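Local coordinates for autophagy protein 5 (PDB 2DYO), which takes part in autophagic vesicle formation and cytoplasm-to-vacuole transport in yeast, and is required for the selective degradation of mitochondria and parts of the nucleus, at residues P43-L48 with R274-F279; R199-P204 with S224-N229; L205-S210 with L280-V285. All coordinates share one frame; numbering follows the deposited sequence.

Contact 1 of 3, residues P43-L48 with R274-F279; sequences PRETYL and RSFDGF
E45 and F276 bring two irregular loops together, their CA atoms 5.6 Å apart, with residues 45-47 and 274-277 running at about 30° to each other. S275 to G278 form a type I beta turn whose second residue, F276, directs its CB at residues 43-48. The turn's backbone also takes part: F276 N donates to E45 OE2 at 2.8 Å, from above the carboxylate plane. A glutamate suits this place because its chain, bent at chi2 (-74°), sets E45 CD 3.5 Å from F276 N. OE2 takes a second hydrogen from a water that also bonds S275 OG, while Q256 bonds OE1, so this buried carboxylate is gripped at both oxygens.

The loops belong to the UblA and UblB regions, so the contact joins the two ubiquitin-like domains, and helices 142-159 and 170-182 of the helical region pack against it.

F276 is the main apolar link. One face of its ring lies against the E45-T46 peptide, F276 CE2 being 3.3 Å from T46 N. F276 CZ stands 3.5 Å above the centre of the Y47 ring, an edge-to-face pair with planes at 63°. Beyond the rings, a water joins Y47 OH to D277 OD1, which is also bonded by Y281 OH. D277 OD2 accepts from F279 N in an Asx turn.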
loop_
_atom_site.group_PDB
_atom_site.type_symbol
_atom_site.label_atom_id
_atom_site.label_comp_id
_atom_site.label_asym_id
_atom_site.label_seq_id
_atom_site.Cartn_x
_atom_site.Cartn_y
_atom_site.Cartn_z
ATOM N N PRO A 43 -5.937 -4.111 5.514
ATOM C CA PRO A 43 -4.587 -3.820 5.998
ATOM C C PRO A 43 -3.941 -2.730 5.144
ATOM O O PRO A 43 -4.285 -2.559 3.969
ATOM C CB PRO A 43 -3.857 -5.157 5.829
ATOM C CG PRO A 43 -4.964 -6.178 5.964
ATOM C CD PRO A 43 -6.079 -5.539 5.168
ATOM N N ARG A 44 -3.023 -1.976 5.736
ATOM C CA ARG A 44 -2.310 -0.963 4.975
ATOM C C ARG A 44 -1.378 -1.734 4.036
ATOM O O ARG A 44 -1.130 -1.324 2.905
ATOM C CB ARG A 44 -1.482 -0.073 5.906
ATOM C CG ARG A 44 -2.183 1.214 6.341
ATOM C CD ARG A 44 -1.332 1.960 7.361
ATOM N NE ARG A 44 -1.763 3.339 7.567
ATOM C CZ ARG A 44 -1.326 4.371 6.851
ATOM N NH1 ARG A 44 -1.773 5.593 7.108
ATOM N NH2 ARG A 44 -0.440 4.183 5.878
ATOM N N GLU A 45 -0.886 -2.875 4.514
ATOM C CA GLU A 45 0.034 -3.689 3.730
ATOM C C GLU A 45 -0.641 -4.782 2.900
ATOM O O GLU A 45 -0.508 -5.976 3.194
ATOM C CB GLU A 45 1.080 -4.332 4.643
ATOM C CG GLU A 45 1.887 -3.350 5.490
ATOM C CD GLU A 45 2.934 -2.578 4.704
ATOM O OE1 GLU A 45 3.812 -1.982 5.360
ATOM O OE2 GLU A 45 2.888 -2.551 3.450
ATOM N N THR A 46 -1.364 -4.367 1.865
ATOM C CA THR A 46 -2.013 -5.311 0.963
ATOM C C THR A 46 -2.472 -4.533 -0.259
ATOM O O THR A 46 -2.167 -3.348 -0.381
ATOM C CB THR A 46 -3.228 -6.014 1.633
ATOM O OG1 THR A 46 -3.652 -7.113 0.813
ATOM C CG2 THR A 46 -4.398 -5.041 1.808
ATOM N N TYR A 47 -3.183 -5.194 -1.169
ATOM C CA TYR A 47 -3.689 -4.528 -2.366
ATOM C C TYR A 47 -5.217 -4.569 -2.358
ATOM O O TYR A 47 -5.815 -5.546 -1.896
ATOM C CB TYR A 47 -3.222 -5.232 -3.645
ATOM C CG TYR A 47 -1.734 -5.177 -3.925
ATOM C CD1 TYR A 47 -1.051 -3.961 -3.989
ATOM C CD2 TYR A 47 -1.027 -6.344 -4.200
ATOM C CE1 TYR A 47 0.306 -3.918 -4.330
ATOM C CE2 TYR A 47 0.318 -6.311 -4.538
ATOM C CZ TYR A 47 0.978 -5.103 -4.606
ATOM O OH TYR A 47 2.305 -5.094 -4.973
ATOM N N LEU A 48 -5.843 -3.531 -2.902
ATOM C CA LEU A 48 -7.301 -3.478 -2.963
ATOM C C LEU A 48 -7.854 -4.636 -3.785
ATOM O O LEU A 48 -8.941 -5.135 -3.532
ATOM C CB LEU A 48 -7.760 -2.147 -3.584
ATOM C CG LEU A 48 -7.560 -0.873 -2.750
ATOM C CD1 LEU A 48 -7.887 0.347 -3.612
ATOM C CD2 LEU A 48 -8.447 -0.913 -1.522
ATOM N N ARG A 274 9.822 0.047 5.229
ATOM C CA ARG A 274 9.502 -0.323 3.849
ATOM C C ARG A 274 8.145 -1.022 3.840
ATOM O O ARG A 274 7.741 -1.614 4.843
ATOM C CB ARG A 274 10.560 -1.263 3.265
ATOM C CG ARG A 274 10.607 -2.638 3.918
ATOM C CD ARG A 274 11.619 -3.530 3.218
ATOM N NE ARG A 274 11.775 -4.813 3.902
ATOM C CZ ARG A 274 12.626 -5.762 3.528
ATOM N NH1 ARG A 274 13.404 -5.581 2.472
ATOM N NH2 ARG A 274 12.704 -6.893 4.219
ATOM N N SER A 275 7.445 -0.945 2.713
ATOM C CA SER A 275 6.136 -1.567 2.577
ATOM C C SER A 275 6.253 -3.060 2.248
ATOM O O SER A 275 7.356 -3.568 2.025
ATOM C CB SER A 275 5.327 -0.838 1.507
ATOM O OG SER A 275 5.149 0.529 1.863
ATOM N N PHE A 276 5.113 -3.749 2.200
ATOM C CA PHE A 276 5.086 -5.191 1.957
ATOM C C PHE A 276 5.514 -5.661 0.564
ATOM O O PHE A 276 5.626 -6.864 0.332
ATOM C CB PHE A 276 3.695 -5.755 2.296
ATOM C CG PHE A 276 2.703 -5.655 1.172
ATOM C CD1 PHE A 276 2.355 -6.785 0.432
ATOM C CD2 PHE A 276 2.112 -4.435 0.852
ATOM C CE1 PHE A 276 1.432 -6.701 -0.619
ATOM C CE2 PHE A 276 1.186 -4.336 -0.197
ATOM C CZ PHE A 276 0.845 -5.473 -0.934
ATOM N N ASP A 277 5.748 -4.728 -0.356
ATOM C CA ASP A 277 6.197 -5.106 -1.694
ATOM C C ASP A 277 7.709 -4.908 -1.800
ATOM O O ASP A 277 8.286 -5.037 -2.878
ATOM C CB ASP A 277 5.486 -4.288 -2.776
ATOM C CG ASP A 277 5.787 -2.803 -2.694
ATOM O OD1 ASP A 277 5.367 -2.083 -3.623
ATOM O OD2 ASP A 277 6.425 -2.354 -1.714
ATOM N N GLY A 278 8.341 -4.596 -0.669
ATOM C CA GLY A 278 9.784 -4.410 -0.647
ATOM C C GLY A 278 10.289 -2.998 -0.881
ATOM O O GLY A 278 11.462 -2.707 -0.634
ATOM N N PHE A 279 9.418 -2.117 -1.356
ATOM C CA PHE A 279 9.807 -0.734 -1.608
ATOM C C PHE A 279 9.462 0.190 -0.449
ATOM O O PHE A 279 8.440 0.011 0.224
ATOM C CB PHE A 279 9.119 -0.184 -2.867
ATOM C CG PHE A 279 9.811 -0.541 -4.152
ATOM C CD1 PHE A 279 9.487 -1.707 -4.836
ATOM C CD2 PHE A 279 10.789 0.295 -4.681
ATOM C CE1 PHE A 279 10.129 -2.035 -6.034
ATOM C CE2 PHE A 279 11.434 -0.024 -5.876
ATOM C CZ PHE A 279 11.103 -1.192 -6.552
HETATM O O HOH W 1 2.592 0.190 2.761
HETATM O O HOH W 2 5.683 -3.769 5.931
HETATM O O HOH W 3 3.202 -2.624 -5.026
#

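Contact 2 of 3, residues R199-P204 with S224-N229; sequences RPRHIP and SMTGVN
The R199 guanidinium meets M225 O and V228 O at its edge, both oxygens near its plane, and the group also makes a cation-pi contact with Y267. N229 ND2 lies at this edge too, 3.2 Å from R199 NH2, but both are donors and no bond forms. R199 NH2 bonds V228 O at 2.8 Å, and NH1 adds weak bonds to V228 O and M225 O. An arginine suits the place because its chain, extended from CG to NE, carries several N-H groups to neighbouring carbonyls. The R201 guanidinium uses one nitrogen, NH2, to bond T226 OG1 at 3.1 Å, with the hydroxyl tilted 25° from its plane. Over one face of the H202 imidazole, toward the rim, lies a water that donates to R201 O and also bonds S224 OG and T226 OG1. H202 CD2 is 3.5 Å from S224 CA, where the two backbones form a single beta bridge.

Next to that bridge M225 N donates to R201 O at 2.9 Å. M225 to V228 then make a type II turn, closed by V228 N to M225 O; G227 occupies its third position with positive phi, which favours glycine.

M225 fills the apolar middle. M225 CG, anti to the carbonyl carbon (chi1 -65°), presses on I203 CG1 at 3.2 Å, tighter than usual for two carbons, and the flexible thioether bends to keep SD and CE beside the same isoleucine. P200 CB lies 4.3 Å from M225 CG.

The segments tie the loop between helix 185-195 and strand 205-208 to the loop after strand 218-219. Both arginines meet carbonyl and hydroxyl oxygens across this partly buried contact, so the grip on the turn is probably polar and directional rather than that of paired charges.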
loop_
_atom_site.group_PDB
_atom_site.type_symbol
_atom_site.label_atom_id
_atom_site.label_comp_id
_atom_site.label_asym_id
_atom_site.label_seq_id
_atom_site.Cartn_x
_atom_site.Cartn_y
_atom_site.Cartn_z
ATOM N N ARG A 199 23.489 -5.370 4.337
ATOM C CA ARG A 199 23.395 -3.928 4.144
ATOM C C ARG A 199 23.262 -3.610 2.654
ATOM O O ARG A 199 24.090 -4.010 1.836
ATOM C CB ARG A 199 24.613 -3.206 4.739
ATOM C CG ARG A 199 24.392 -1.698 4.915
ATOM C CD ARG A 199 25.385 -1.082 5.893
ATOM N NE ARG A 199 25.026 0.289 6.262
ATOM C CZ ARG A 199 25.170 1.349 5.470
ATOM N NH1 ARG A 199 25.672 1.213 4.248
ATOM N NH2 ARG A 199 24.808 2.550 5.899
ATOM N N PRO A 200 22.205 -2.872 2.292
ATOM C CA PRO A 200 21.858 -2.449 0.933
ATOM C C PRO A 200 22.955 -1.832 0.063
ATOM O O PRO A 200 23.768 -1.034 0.529
ATOM C CB PRO A 200 20.714 -1.461 1.163
ATOM C CG PRO A 200 20.067 -1.973 2.408
ATOM C CD PRO A 200 21.260 -2.304 3.269
ATOM N N ARG A 201 22.960 -2.214 -1.210
ATOM C CA ARG A 201 23.894 -1.664 -2.183
ATOM C C ARG A 201 23.227 -0.385 -2.700
ATOM O O ARG A 201 23.889 0.606 -3.020
ATOM C CB ARG A 201 24.102 -2.648 -3.332
ATOM C CG ARG A 201 25.088 -3.767 -3.027
ATOM C CD ARG A 201 26.475 -3.184 -2.831
ATOM N NE ARG A 201 27.527 -4.178 -3.006
ATOM C CZ ARG A 201 28.740 -3.894 -3.466
ATOM N NH1 ARG A 201 29.646 -4.852 -3.595
ATOM N NH2 ARG A 201 29.044 -2.649 -3.810
ATOM N N HIS A 202 21.898 -0.435 -2.775
ATOM C CA HIS A 202 21.071 0.694 -3.208
ATOM C C HIS A 202 19.767 0.628 -2.428
ATOM O O HIS A 202 19.413 -0.424 -1.904
ATOM C CB HIS A 202 20.744 0.613 -4.702
ATOM C CG HIS A 202 21.894 0.940 -5.603
ATOM N ND1 HIS A 202 22.702 -0.029 -6.160
ATOM C CD2 HIS A 202 22.358 2.125 -6.060
ATOM C CE1 HIS A 202 23.613 0.548 -6.924
ATOM N NE2 HIS A 202 23.427 1.855 -6.880
ATOM N N ILE A 203 19.044 1.739 -2.343
ATOM C CA ILE A 203 17.772 1.732 -1.624
ATOM C C ILE A 203 16.572 1.763 -2.573
ATOM O O ILE A 203 16.467 2.653 -3.425
ATOM C CB ILE A 203 17.631 2.951 -0.669
ATOM C CG1 ILE A 203 18.734 2.940 0.395
ATOM C CG2 ILE A 203 16.254 2.925 0.007
ATOM C CD1 ILE A 203 18.621 1.817 1.410
ATOM N N PRO A 204 15.659 0.784 -2.443
ATOM C CA PRO A 204 14.458 0.709 -3.278
ATOM C C PRO A 204 13.528 1.786 -2.721
ATOM O O PRO A 204 12.779 1.542 -1.767
ATOM C CB PRO A 204 13.917 -0.698 -3.000
ATOM C CG PRO A 204 15.138 -1.466 -2.534
ATOM C CD PRO A 204 15.822 -0.452 -1.656
ATOM N N SER A 224 22.790 5.149 -4.058
ATOM C CA SER A 224 23.852 4.224 -3.664
ATOM C C SER A 224 24.059 4.229 -2.148
ATOM O O SER A 224 24.064 5.285 -1.518
ATOM C CB SER A 224 25.162 4.602 -4.368
ATOM O OG SER A 224 26.191 3.666 -4.080
ATOM N N MET A 225 24.240 3.048 -1.568
ATOM C CA MET A 225 24.431 2.927 -0.126
ATOM C C MET A 225 25.782 2.344 0.251
ATOM O O MET A 225 26.136 2.299 1.431
ATOM C CB MET A 225 23.333 2.045 0.476
ATOM C CG MET A 225 21.945 2.631 0.377
ATOM S SD MET A 225 21.817 4.172 1.294
ATOM C CE MET A 225 21.907 3.569 2.985
ATOM N N THR A 226 26.534 1.894 -0.745
ATOM C CA THR A 226 27.830 1.292 -0.489
ATOM C C THR A 226 28.789 2.273 0.183
ATOM O O THR A 226 29.111 3.314 -0.373
ATOM C CB THR A 226 28.463 0.777 -1.797
ATOM O OG1 THR A 226 27.633 -0.252 -2.358
ATOM C CG2 THR A 226 29.851 0.211 -1.532
ATOM N N GLY A 227 29.214 1.935 1.395
ATOM C CA GLY A 227 30.155 2.770 2.126
ATOM C C GLY A 227 29.653 4.089 2.680
ATOM O O GLY A 227 30.452 4.896 3.178
ATOM N N VAL A 228 28.344 4.319 2.604
ATOM C CA VAL A 228 27.760 5.559 3.107
ATOM C C VAL A 228 26.546 5.295 3.987
ATOM O O VAL A 228 25.999 4.194 4.002
ATOM C CB VAL A 228 27.366 6.507 1.949
ATOM C CG1 VAL A 228 28.624 6.967 1.207
ATOM C CG2 VAL A 228 26.415 5.800 0.988
ATOM N N ASN A 229 26.128 6.312 4.727
ATOM C CA ASN A 229 25.000 6.179 5.642
ATOM C C ASN A 229 24.218 7.492 5.599
ATOM O O ASN A 229 24.137 8.212 6.590
ATOM C CB ASN A 229 25.543 5.931 7.053
ATOM C CG ASN A 229 24.493 5.396 8.005
ATOM O OD1 ASN A 229 24.706 5.360 9.219
ATOM N ND2 ASN A 229 23.365 4.963 7.465
HETATM O O HOH W 4 26.144 1.020 -4.318
#

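Contact 3 of 3, residues L205-S210 with L280-V285; sequences LIIQTS and LYITLV
I206 and Y281 lie side by side on one face of the sheet and point the same way, and I206 CD1 comes to 3.5 Å from Y281 CE2. On the same face Q208 holds CG between backbone N and carbonyl carbon (chi1 70°) and extends beyond it. Q208 NE2 donates to T283 OG1 at 2.9 Å, almost straight at 175° and in the amide plane, and also bonds V92 O of helix 90-98. A glutamine suits this place because its long chain ends in an amide whose one NH2 group can serve both oxygens. An alanine here would probably leave T283 OG1 and V92 O without this donor and open a gap beside helix 90-98.

Strands 205-208 and 280-285 are parallel, crossing at -19°, and four backbone bonds link them, from I206 N to L280 O through to L284 N to Q208 O. This is the central pairing of a beta-grasp, ubiquitin-like sheet of order 2-1-5-3-4, with the first and last strands side by side.

L205, L280, I207 and I282 share the other face, all four with aliphatic side chains. L205 CD1 touches L280 CD2 at 3.8 Å. I282 holds CG1 between N and the carbonyl carbon, alongside I207, and I282 CD1 lies 3.6 Å from I207 CG1. Branched at CB, I207 has a second arm: I207 CG2 meets L284 CD1 at 3.7 Å. L280 also packs on L269 and Y270 of helix 266-273.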
loop_
_atom_site.group_PDB
_atom_site.type_symbol
_atom_site.label_atom_id
_atom_site.label_comp_id
_atom_site.label_asym_id
_atom_site.label_seq_id
_atom_site.Cartn_x
_atom_site.Cartn_y
_atom_site.Cartn_z
ATOM N N LEU A 205 13.600 2.974 -3.307
ATOM C CA LEU A 205 12.803 4.104 -2.856
ATOM C C LEU A 205 11.916 4.686 -3.944
ATOM O O LEU A 205 12.361 4.922 -5.067
ATOM C CB LEU A 205 13.730 5.211 -2.341
ATOM C CG LEU A 205 13.085 6.544 -1.942
ATOM C CD1 LEU A 205 12.258 6.359 -0.669
ATOM C CD2 LEU A 205 14.184 7.601 -1.716
ATOM N N ILE A 206 10.659 4.917 -3.594
ATOM C CA ILE A 206 9.706 5.520 -4.503
ATOM C C ILE A 206 9.226 6.779 -3.792
ATOM O O ILE A 206 8.876 6.736 -2.608
ATOM C CB ILE A 206 8.516 4.579 -4.791
ATOM C CG1 ILE A 206 8.997 3.436 -5.694
ATOM C CG2 ILE A 206 7.372 5.363 -5.442
ATOM C CD1 ILE A 206 7.964 2.377 -5.991
ATOM N N ILE A 207 9.248 7.899 -4.506
ATOM C CA ILE A 207 8.828 9.184 -3.947
ATOM C C ILE A 207 7.617 9.683 -4.711
ATOM O O ILE A 207 7.642 9.747 -5.934
ATOM C CB ILE A 207 9.947 10.236 -4.066
ATOM C CG1 ILE A 207 11.208 9.739 -3.351
ATOM C CG2 ILE A 207 9.481 11.556 -3.463
ATOM C CD1 ILE A 207 12.426 10.649 -3.522
ATOM N N GLN A 208 6.560 10.033 -3.988
ATOM C CA GLN A 208 5.339 10.510 -4.626
ATOM C C GLN A 208 4.794 11.748 -3.932
ATOM O O GLN A 208 5.147 12.032 -2.789
ATOM C CB GLN A 208 4.263 9.414 -4.584
ATOM C CG GLN A 208 3.717 9.139 -3.169
ATOM C CD GLN A 208 2.600 8.099 -3.147
ATOM O OE1 GLN A 208 2.245 7.529 -4.175
ATOM N NE2 GLN A 208 2.045 7.852 -1.968
ATOM N N THR A 209 3.947 12.490 -4.641
ATOM C CA THR A 209 3.295 13.664 -4.070
ATOM C C THR A 209 1.830 13.266 -3.883
ATOM O O THR A 209 1.542 12.103 -3.602
ATOM C CB THR A 209 3.393 14.899 -4.998
ATOM O OG1 THR A 209 2.904 14.567 -6.303
ATOM C CG2 THR A 209 4.843 15.382 -5.089
ATOM N N SER A 210 0.904 14.202 -4.057
ATOM C CA SER A 210 -0.512 13.893 -3.879
ATOM C C SER A 210 -1.313 13.622 -5.155
ATOM O O SER A 210 -1.053 14.207 -6.208
ATOM C CB SER A 210 -1.194 15.020 -3.100
ATOM O OG SER A 210 -2.593 14.806 -3.020
ATOM N N LEU A 280 10.332 1.167 -0.212
ATOM C CA LEU A 280 10.085 2.179 0.810
ATOM C C LEU A 280 9.387 3.297 0.052
ATOM O O LEU A 280 9.884 3.749 -0.980
ATOM C CB LEU A 280 11.389 2.723 1.393
ATOM C CG LEU A 280 11.190 3.985 2.248
ATOM C CD1 LEU A 280 10.382 3.645 3.508
ATOM C CD2 LEU A 280 12.539 4.563 2.624
ATOM N N TYR A 281 8.232 3.736 0.542
ATOM C CA TYR A 281 7.504 4.810 -0.118
ATOM C C TYR A 281 7.439 6.051 0.754
ATOM O O TYR A 281 7.122 5.969 1.940
ATOM C CB TYR A 281 6.054 4.409 -0.425
ATOM C CG TYR A 281 5.867 3.341 -1.472
ATOM C CD1 TYR A 281 5.961 1.996 -1.146
ATOM C CD2 TYR A 281 5.548 3.682 -2.787
ATOM C CE1 TYR A 281 5.733 1.003 -2.103
ATOM C CE2 TYR A 281 5.324 2.706 -3.748
ATOM C CZ TYR A 281 5.412 1.370 -3.398
ATOM O OH TYR A 281 5.153 0.401 -4.329
ATOM N N ILE A 282 7.760 7.204 0.182
ATOM C CA ILE A 282 7.608 8.423 0.951
ATOM C C ILE A 282 6.654 9.309 0.180
ATOM O O ILE A 282 6.637 9.313 -1.061
ATOM C CB ILE A 282 8.947 9.152 1.238
ATOM C CG1 ILE A 282 9.668 9.509 -0.052
ATOM C CG2 ILE A 282 9.837 8.273 2.124
ATOM C CD1 ILE A 282 11.032 10.127 0.205
ATOM N N THR A 283 5.822 10.024 0.922
ATOM C CA THR A 283 4.844 10.918 0.326
ATOM C C THR A 283 5.183 12.338 0.759
ATOM O O THR A 283 5.295 12.622 1.948
ATOM C CB THR A 283 3.425 10.548 0.796
ATOM O OG1 THR A 283 3.130 9.209 0.375
ATOM C CG2 THR A 283 2.392 11.505 0.214
ATOM N N LEU A 284 5.368 13.220 -0.215
ATOM C CA LEU A 284 5.708 14.603 0.074
ATOM C C LEU A 284 4.446 15.443 0.144
ATOM O O LEU A 284 3.648 15.451 -0.790
ATOM C CB LEU A 284 6.633 15.153 -1.010
ATOM C CG LEU A 284 7.886 14.319 -1.284
ATOM C CD1 LEU A 284 8.681 14.963 -2.413
ATOM C CD2 LEU A 284 8.729 14.206 -0.018
ATOM N N VAL A 285 4.265 16.147 1.254
ATOM C CA VAL A 285 3.094 16.997 1.420
ATOM C C VAL A 285 3.508 18.410 1.837
ATOM O O VAL A 285 4.433 18.594 2.628
ATOM C CB VAL A 285 2.133 16.422 2.482
ATOM C CG1 VAL A 285 1.807 14.961 2.156
ATOM C CG2 VAL A 285 2.748 16.530 3.850
#

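In the fold
Contact 3 is the sheet core of the UblB region, and the other two include the residues that lead into its strands, their centres about 14 Å (contact 1) and 19 Å (contact 2) from its own. Residues 274-279 run straight into 280-285, and 199-204 into 205-210. Where the two entries meet, P204 O probably accepts from L280 N at 2.9 Å, and F279 CD2 packs 3.7 Å from both P204 C and I206 CD1. Contact 1 ties this domain to UblA, its centre about 5 Å from the centre of the chain; that of contact 2 is about 23 Å from it. Both touch helix 142-159, which carries K152, the lysine that is conjugated to Atg12, although the conjugate is absent here.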